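Long-range contacts in AAC3-I (PDB 5HMN), which probably transfers an acetyl group from acetyl-coenzyme A to an amino group of aminoglycoside antibiotics, a reaction that confers resistance: residues V7-P12 against I55-L60; I84-L89 against I120-D125. One frame throughout, in Å; residues are numbered along the deposited sequence. Where two conformers were deposited one is given.

Contact 1 of 2, residues V7-P12 against I55-L60; sequences VHQLSP and IALAAL
L10 lays its isobutyl group over the alanines A56 and A58, where the edge strand 5-9 of the GNAT-fold sheet runs antiparallel to strand 54-61. Its CG lies beside the backbone N, anti to the carbonyl carbon (chi1 -60°), and from there the two methyls divide between the alanines. CD2 meets CB of A58 at 3.8 Å, and CD1 lies 4.1 Å from CB of A56. Helix 15-28 closes over this side of the sheet, with M18 against L10 and A56, and L17 against L10 and H8. The imidazole of H8 is turned to another partner, NE2 forming a hydrogen bond with OE1 of E14.

Q9 and L57 form a non-hydrogen-bonded pair on the other face, under L111 of helix 100-115, and their side chains cross obliquely. L57 presents a single branch: CD2 comes back across the strand gap to rest 3.6 Å from CB of Q9 and also touches its CA. The Q9 chain runs extended past this methyl, so aliphatic carbon rather than the amide meets the leucine.

The backbones are joined by a reciprocal pair of bonds between H8 and A58, both 2.7 Å between N and O. One step further, L10 N donates to A56 O at 2.8 Å. There the strands part, and a water takes the place of the next direct link: it donates to L10 O at 2.9 Å, accepts from A56 N at 3.0 Å, and receives a weak bond from Q9 NE2.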
loop_
_atom_site.group_PDB
_atom_site.type_symbol
_atom_site.label_atom_id
_atom_site.label_comp_id
_atom_site.label_asym_id
_atom_site.label_seq_id
_atom_site.Cartn_x
_atom_site.Cartn_y
_atom_site.Cartn_z
ATOM N N VAL C 7 8.098 -16.742 15.738
ATOM C CA VAL C 7 7.586 -15.615 14.962
ATOM C C VAL C 7 6.850 -14.650 15.883
ATOM O O VAL C 7 5.869 -15.016 16.531
ATOM C CB VAL C 7 6.653 -16.072 13.834
ATOM C CG1 VAL C 7 6.095 -14.869 13.105
ATOM C CG2 VAL C 7 7.400 -16.979 12.868
ATOM N N HIS C 8 7.326 -13.412 15.930
ATOM C CA HIS C 8 6.911 -12.464 16.956
ATOM C C HIS C 8 6.500 -11.108 16.369
ATOM O O HIS C 8 7.237 -10.510 15.589
ATOM C CB HIS C 8 8.052 -12.297 17.966
ATOM C CG HIS C 8 7.856 -11.174 18.932
ATOM N ND1 HIS C 8 6.813 -11.138 19.833
ATOM C CD2 HIS C 8 8.577 -10.049 19.147
ATOM C CE1 HIS C 8 6.897 -10.036 20.556
ATOM N NE2 HIS C 8 7.959 -9.358 20.160
ATOM N N GLN C 9 5.316 -10.627 16.737
ATOM C CA GLN C 9 4.895 -9.291 16.316
ATOM C C GLN C 9 5.541 -8.234 17.203
ATOM O O GLN C 9 5.415 -8.278 18.429
ATOM C CB GLN C 9 3.376 -9.149 16.352
ATOM C CG GLN C 9 2.901 -7.764 15.935
ATOM C CD GLN C 9 1.389 -7.644 15.861
ATOM O OE1 GLN C 9 0.657 -8.590 16.153
ATOM N NE2 GLN C 9 0.915 -6.470 15.467
ATOM N N LEU C 10 6.241 -7.292 16.584
ATOM C CA LEU C 10 6.933 -6.251 17.338
ATOM C C LEU C 10 5.940 -5.298 18.007
ATOM O O LEU C 10 4.970 -4.867 17.388
ATOM C CB LEU C 10 7.883 -5.470 16.429
ATOM C CG LEU C 10 8.983 -6.300 15.755
ATOM C CD1 LEU C 10 10.029 -5.393 15.123
ATOM C CD2 LEU C 10 9.624 -7.262 16.737
ATOM N N SER C 11 6.190 -4.986 19.275
ATOM C CA SER C 11 5.347 -4.065 20.030
ATOM C C SER C 11 5.980 -2.676 20.023
ATOM O O SER C 11 7.133 -2.529 19.613
ATOM C CB SER C 11 5.160 -4.569 21.465
ATOM O OG SER C 11 6.203 -4.105 22.302
ATOM N N PRO C 12 5.235 -1.647 20.468
ATOM C CA PRO C 12 5.842 -0.319 20.623
ATOM C C PRO C 12 7.025 -0.329 21.583
ATOM O O PRO C 12 7.871 0.561 21.514
ATOM C CB PRO C 12 4.696 0.525 21.188
ATOM C CG PRO C 12 3.468 -0.138 20.684
ATOM C CD PRO C 12 3.773 -1.606 20.663
ATOM N N ILE C 55 2.176 -3.172 10.650
ATOM C CA ILE C 55 2.457 -4.477 11.239
ATOM C C ILE C 55 3.905 -4.888 10.971
ATOM O O ILE C 55 4.351 -4.930 9.823
ATOM C CB ILE C 55 1.514 -5.571 10.688
ATOM C CG1 ILE C 55 0.054 -5.236 11.005
ATOM C CG2 ILE C 55 1.885 -6.936 11.255
ATOM C CD1 ILE C 55 -0.944 -6.217 10.421
ATOM N N ALA C 56 4.637 -5.189 12.037
ATOM C CA ALA C 56 6.018 -5.643 11.909
ATOM C C ALA C 56 6.201 -6.989 12.591
ATOM O O ALA C 56 5.946 -7.121 13.785
ATOM C CB ALA C 56 6.975 -4.616 12.496
ATOM N N LEU C 57 6.629 -7.990 11.827
ATOM C CA LEU C 57 6.859 -9.324 12.371
ATOM C C LEU C 57 8.340 -9.673 12.319
ATOM O O LEU C 57 9.030 -9.353 11.351
ATOM C CB LEU C 57 6.055 -10.379 11.599
ATOM C CG LEU C 57 4.543 -10.186 11.487
ATOM C CD1 LEU C 57 3.915 -11.348 10.733
ATOM C CD2 LEU C 57 3.914 -10.034 12.862
ATOM N N ALA C 58 8.822 -10.339 13.361
ATOM C CA ALA C 58 10.210 -10.782 13.401
ATOM C C ALA C 58 10.296 -12.274 13.681
ATOM O O ALA C 58 9.587 -12.796 14.538
ATOM C CB ALA C 58 10.988 -10.001 14.452
ATOM N N ALA C 59 11.170 -12.954 12.950
ATOM C CA ALA C 59 11.427 -14.366 13.165
ATOM C C ALA C 59 12.725 -14.528 13.941
ATOM O O ALA C 59 13.755 -13.993 13.542
ATOM C CB ALA C 59 11.494 -15.107 11.834
ATOM N N LEU C 60 12.678 -15.258 15.050
ATOM C CA LEU C 60 13.858 -15.416 15.888
ATOM C C LEU C 60 14.231 -16.873 16.118
ATOM O O LEU C 60 13.366 -17.736 16.251
ATOM C CB LEU C 60 13.661 -14.732 17.240
ATOM C CG LEU C 60 13.622 -13.205 17.204
ATOM C CD1 LEU C 60 12.190 -12.710 17.169
ATOM C CD2 LEU C 60 14.378 -12.638 18.391
HETATM O O HOH W 1 3.666 -4.557 14.821
#

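Contact 2 of 2, residues I84-L89 against I120-D125; sequences IYIYDL and IFVQAD. With COA (coenzyme A), chain J.
The carbonyl oxygen of I84 accepts a hydrogen bond from F121 N at 2.9 Å, and the CA-H of I120 adds a weaker contact, its CA 3.4 Å from that same oxygen. This parallel pairing closes the beta-alpha-beta crossover of the GNAT fold, strand 82-91, helix 100-115, strand 119-124. The ladder continues with I86 N donating to F121 O at 3.0 Å, but the short segments diverge at 32°, and from I86 O onward water takes over, one molecule lying between I86 O and Q123 N.

On one face, the rings of Y85 and F121 lie nearly parallel (20°) yet slid apart, with centroids 5.0 Å from each other, so they hardly overlap. Their closest atoms are Y85 CD1 and F121 CE1, 3.3 Å apart. CG of F121 occupies the crowded position between its own backbone N and carbonyl carbon (chi1 70°), and CA of Y85 sits over the phenyl face, offset toward the rim. H148 of the second subunit also meets the F121 ring, and strand 119-124 pairs antiparallel with a strand of that chain, continuing the sheet across the dimer.

On the opposite face, I86 packs its CB on V122 CB at 3.7 Å and its CG1 on I120 CG2, beneath L108 of helix 100-115. The splay, next to a classic beta bulge in which Y87 and D88 both face A70 of strand 64-75, receives the coenzyme A arm, as in other GNAT enzymes. Its amide N4P donates to L89 O at 2.7 Å, and the thiol sulphur S1P ends 3.9 Å from CG2 of V122.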
loop_
_atom_site.group_PDB
_atom_site.type_symbol
_atom_site.label_atom_id
_atom_site.label_comp_id
_atom_site.label_asym_id
_atom_site.label_seq_id
_atom_site.Cartn_x
_atom_site.Cartn_y
_atom_site.Cartn_z
ATOM N N ILE C 84 -4.368 -6.414 3.764
ATOM C CA ILE C 84 -3.027 -6.225 4.306
ATOM C C ILE C 84 -2.007 -6.258 3.174
ATOM O O ILE C 84 -1.933 -7.219 2.406
ATOM C CB ILE C 84 -2.683 -7.288 5.363
ATOM C CG1 ILE C 84 -3.681 -7.232 6.519
ATOM C CG2 ILE C 84 -1.263 -7.093 5.881
ATOM C CD1 ILE C 84 -3.418 -8.261 7.591
ATOM N N TYR C 85 -1.241 -5.182 3.061
ATOM C CA TYR C 85 -0.204 -5.086 2.046
ATOM C C TYR C 85 1.166 -5.421 2.631
ATOM O O TYR C 85 1.694 -4.682 3.458
ATOM C CB TYR C 85 -0.204 -3.681 1.437
ATOM C CG TYR C 85 0.893 -3.427 0.428
ATOM C CD1 TYR C 85 1.168 -4.341 -0.578
ATOM C CD2 TYR C 85 1.633 -2.256 0.467
ATOM C CE1 TYR C 85 2.163 -4.103 -1.507
ATOM C CE2 TYR C 85 2.628 -2.009 -0.456
ATOM C CZ TYR C 85 2.891 -2.937 -1.442
ATOM O OH TYR C 85 3.883 -2.696 -2.370
ATOM N N ILE C 86 1.733 -6.541 2.204
ATOM C CA ILE C 86 3.110 -6.866 2.551
ATOM C C ILE C 86 4.062 -5.952 1.788
ATOM O O ILE C 86 4.143 -6.009 0.558
ATOM C CB ILE C 86 3.448 -8.334 2.238
ATOM C CG1 ILE C 86 2.541 -9.270 3.041
ATOM C CG2 ILE C 86 4.907 -8.616 2.543
ATOM C CD1 ILE C 86 2.840 -10.751 2.836
ATOM N N TYR C 87 4.771 -5.094 2.513
ATOM C CA TYR C 87 5.722 -4.208 1.867
ATOM C C TYR C 87 7.071 -4.893 1.686
ATOM O O TYR C 87 7.556 -5.000 0.566
ATOM C CB TYR C 87 5.899 -2.909 2.654
ATOM C CG TYR C 87 6.608 -1.843 1.844
ATOM C CD1 TYR C 87 5.889 -0.915 1.098
ATOM C CD2 TYR C 87 7.998 -1.787 1.794
ATOM C CE1 TYR C 87 6.540 0.051 0.342
ATOM C CE2 TYR C 87 8.652 -0.830 1.047
ATOM C CZ TYR C 87 7.924 0.087 0.322
ATOM O OH TYR C 87 8.585 1.038 -0.427
ATOM N N ASP C 88 7.672 -5.338 2.788
ATOM C CA ASP C 88 8.974 -6.004 2.761
ATOM C C ASP C 88 8.911 -7.354 3.479
ATOM O O ASP C 88 8.268 -7.481 4.518
ATOM C CB ASP C 88 10.060 -5.135 3.419
ATOM C CG ASP C 88 10.580 -4.020 2.512
ATOM O OD1 ASP C 88 10.588 -4.171 1.285
ATOM O OD2 ASP C 88 11.015 -2.973 3.029
ATOM N N LEU C 89 9.590 -8.346 2.918
ATOM C CA LEU C 89 9.669 -9.678 3.509
ATOM C C LEU C 89 11.038 -10.270 3.208
ATOM O O LEU C 89 11.444 -10.349 2.050
ATOM C CB LEU C 89 8.563 -10.588 2.964
ATOM C CG LEU C 89 8.623 -12.068 3.358
ATOM C CD1 LEU C 89 8.457 -12.239 4.855
ATOM C CD2 LEU C 89 7.561 -12.863 2.612
ATOM N N ILE C 120 -4.648 -10.792 1.838
ATOM C CA ILE C 120 -3.305 -10.251 1.932
ATOM C C ILE C 120 -2.718 -10.196 0.530
ATOM O O ILE C 120 -2.821 -11.163 -0.223
ATOM C CB ILE C 120 -2.414 -11.109 2.852
ATOM C CG1 ILE C 120 -2.976 -11.119 4.275
ATOM C CG2 ILE C 120 -0.978 -10.599 2.837
ATOM C CD1 ILE C 120 -2.250 -12.079 5.213
ATOM N N PHE C 121 -2.121 -9.069 0.158
ATOM C CA PHE C 121 -1.495 -8.995 -1.156
ATOM C C PHE C 121 -0.073 -8.449 -1.075
ATOM O O PHE C 121 0.307 -7.766 -0.118
ATOM C CB PHE C 121 -2.354 -8.173 -2.128
ATOM C CG PHE C 121 -2.405 -6.701 -1.820
ATOM C CD1 PHE C 121 -1.625 -5.806 -2.533
ATOM C CD2 PHE C 121 -3.242 -6.212 -0.832
ATOM C CE1 PHE C 121 -1.672 -4.449 -2.263
ATOM C CE2 PHE C 121 -3.291 -4.857 -0.551
ATOM C CZ PHE C 121 -2.504 -3.974 -1.271
ATOM N N VAL C 122 0.723 -8.797 -2.075
ATOM C CA VAL C 122 2.128 -8.425 -2.095
ATOM C C VAL C 122 2.621 -8.366 -3.537
ATOM O O VAL C 122 2.275 -9.216 -4.359
ATOM C CB VAL C 122 2.993 -9.414 -1.270
ATOM C CG1 VAL C 122 2.784 -10.846 -1.747
ATOM C CG2 VAL C 122 4.467 -9.037 -1.332
ATOM N N GLN C 123 3.398 -7.337 -3.849
ATOM C CA GLN C 123 4.000 -7.212 -5.168
ATOM C C GLN C 123 5.321 -7.960 -5.204
ATOM O O GLN C 123 6.150 -7.824 -4.309
ATOM C CB GLN C 123 4.223 -5.746 -5.539
ATOM C CG GLN C 123 2.964 -4.911 -5.632
ATOM C CD GLN C 123 3.235 -3.533 -6.208
ATOM O OE1 GLN C 123 4.161 -3.352 -7.000
ATOM N NE2 GLN C 123 2.433 -2.552 -5.806
ATOM N N ALA C 124 5.510 -8.760 -6.243
ATOM C CA ALA C 124 6.773 -9.451 -6.431
ATOM C C ALA C 124 7.520 -8.846 -7.607
ATOM O O ALA C 124 6.982 -8.742 -8.711
ATOM C CB ALA C 124 6.547 -10.935 -6.648
ATOM N N ASP C 125 8.759 -8.438 -7.362
ATOM C CA ASP C 125 9.638 -7.974 -8.426
ATOM C C ASP C 125 9.833 -9.146 -9.389
ATOM O O ASP C 125 9.578 -10.292 -9.021
ATOM C CB ASP C 125 10.960 -7.470 -7.845
ATOM C CG ASP C 125 11.753 -6.632 -8.822
ATOM O OD1 ASP C 125 11.615 -6.839 -10.046
ATOM O OD2 ASP C 125 12.520 -5.761 -8.361
HETATM N N1A COA J . 13.767 -21.624 -5.123
HETATM C C2A COA J . 12.622 -22.304 -5.400
HETATM N N3A COA J . 11.574 -22.341 -4.567
HETATM C C4A COA J . 11.669 -21.665 -3.414
HETATM C C5A COA J . 12.789 -20.996 -3.109
HETATM C C6A COA J . 13.850 -20.981 -3.968
HETATM N N6A COA J . 15.127 -20.370 -3.938
HETATM N N7A COA J . 12.615 -20.440 -1.925
HETATM C C8A COA J . 11.398 -20.779 -1.475
HETATM N N9A COA J . 10.822 -21.534 -2.407
HETATM C C1B COA J . 9.569 -22.089 -2.370
HETATM C C2B COA J . 9.583 -23.375 -2.126
HETATM O O2B COA J . 8.374 -23.955 -2.666
HETATM C C3B COA J . 9.472 -23.484 -0.617
HETATM O O3B COA J . 8.974 -24.620 -0.195
HETATM P P3B COA J . 9.827 -25.935 -0.106
HETATM O O7A COA J . 9.018 -26.895 0.647
HETATM O O8A COA J . 10.044 -26.448 -1.450
HETATM O O9A COA J . 11.163 -25.762 0.523
HETATM C C4B COA J . 8.486 -22.280 -0.343
HETATM O O4B COA J . 8.714 -21.366 -1.213
HETATM C C5B COA J . 8.728 -21.703 1.067
HETATM O O5B COA J . 10.079 -21.461 1.341
HETATM P P1A COA J . 10.475 -20.737 2.650
HETATM O O1A COA J . 11.514 -21.504 3.262
HETATM O O2A COA J . 9.346 -20.651 3.512
HETATM O O3A COA J . 11.110 -19.421 2.232
HETATM P P2A COA J . 12.303 -18.720 2.903
HETATM O O4A COA J . 12.177 -18.786 4.302
HETATM O O5A COA J . 13.499 -19.313 2.448
HETATM O O6A COA J . 12.417 -17.281 2.350
HETATM C CBP COA J . 12.479 -15.481 0.832
HETATM C CCP COA J . 12.036 -16.932 1.088
HETATM C CDP COA J . 11.871 -14.554 1.866
HETATM C CEP COA J . 11.980 -15.017 -0.549
HETATM C CAP COA J . 13.980 -15.450 0.885
HETATM O OAP COA J . 14.440 -16.088 -0.227
HETATM C C9P COA J . 14.538 -14.059 0.872
HETATM O O9P COA J . 14.640 -13.436 1.855
HETATM N N8P COA J . 14.998 -13.472 -0.325
HETATM C C7P COA J . 15.565 -12.190 -0.382
HETATM C C6P COA J . 14.587 -11.001 -0.357
HETATM C C5P COA J . 13.276 -11.134 -1.165
HETATM O O5P COA J . 13.256 -11.566 -2.294
HETATM N N4P COA J . 12.081 -10.692 -0.510
HETATM C C3P COA J . 10.774 -10.729 -1.077
HETATM C C2P COA J . 10.029 -9.381 -0.900
HETATM S S1P COA J . 8.321 -9.575 -1.387
HETATM O O HOH W 2 4.959 -5.802 -1.885
HETATM O O HOH W 3 8.291 -6.481 -2.133
#

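How the contacts relate
The two contacts belong to one mixed sheet and follow in series along the chain: contact 1 closes at residue 60, before contact 2 opens at residue 84. Their centres lie 16 Å apart, with strand 64-75 between strands 54-61 and 82-91. Contact 1 joins the N-terminal edge strand to the antiparallel part of the sheet, whereas contact 2 lies at the far, parallel end, where the pantetheine arm of coenzyme A lies between the splayed strands and the second subunit extends the sheet. Helix 100-115 spans both, resting on V7, Q9 and L57 in the first and on I86, L89 and I120 in the second. The contacts meet directly where I55 CD1 packs 4.3 Å from I84 CD1.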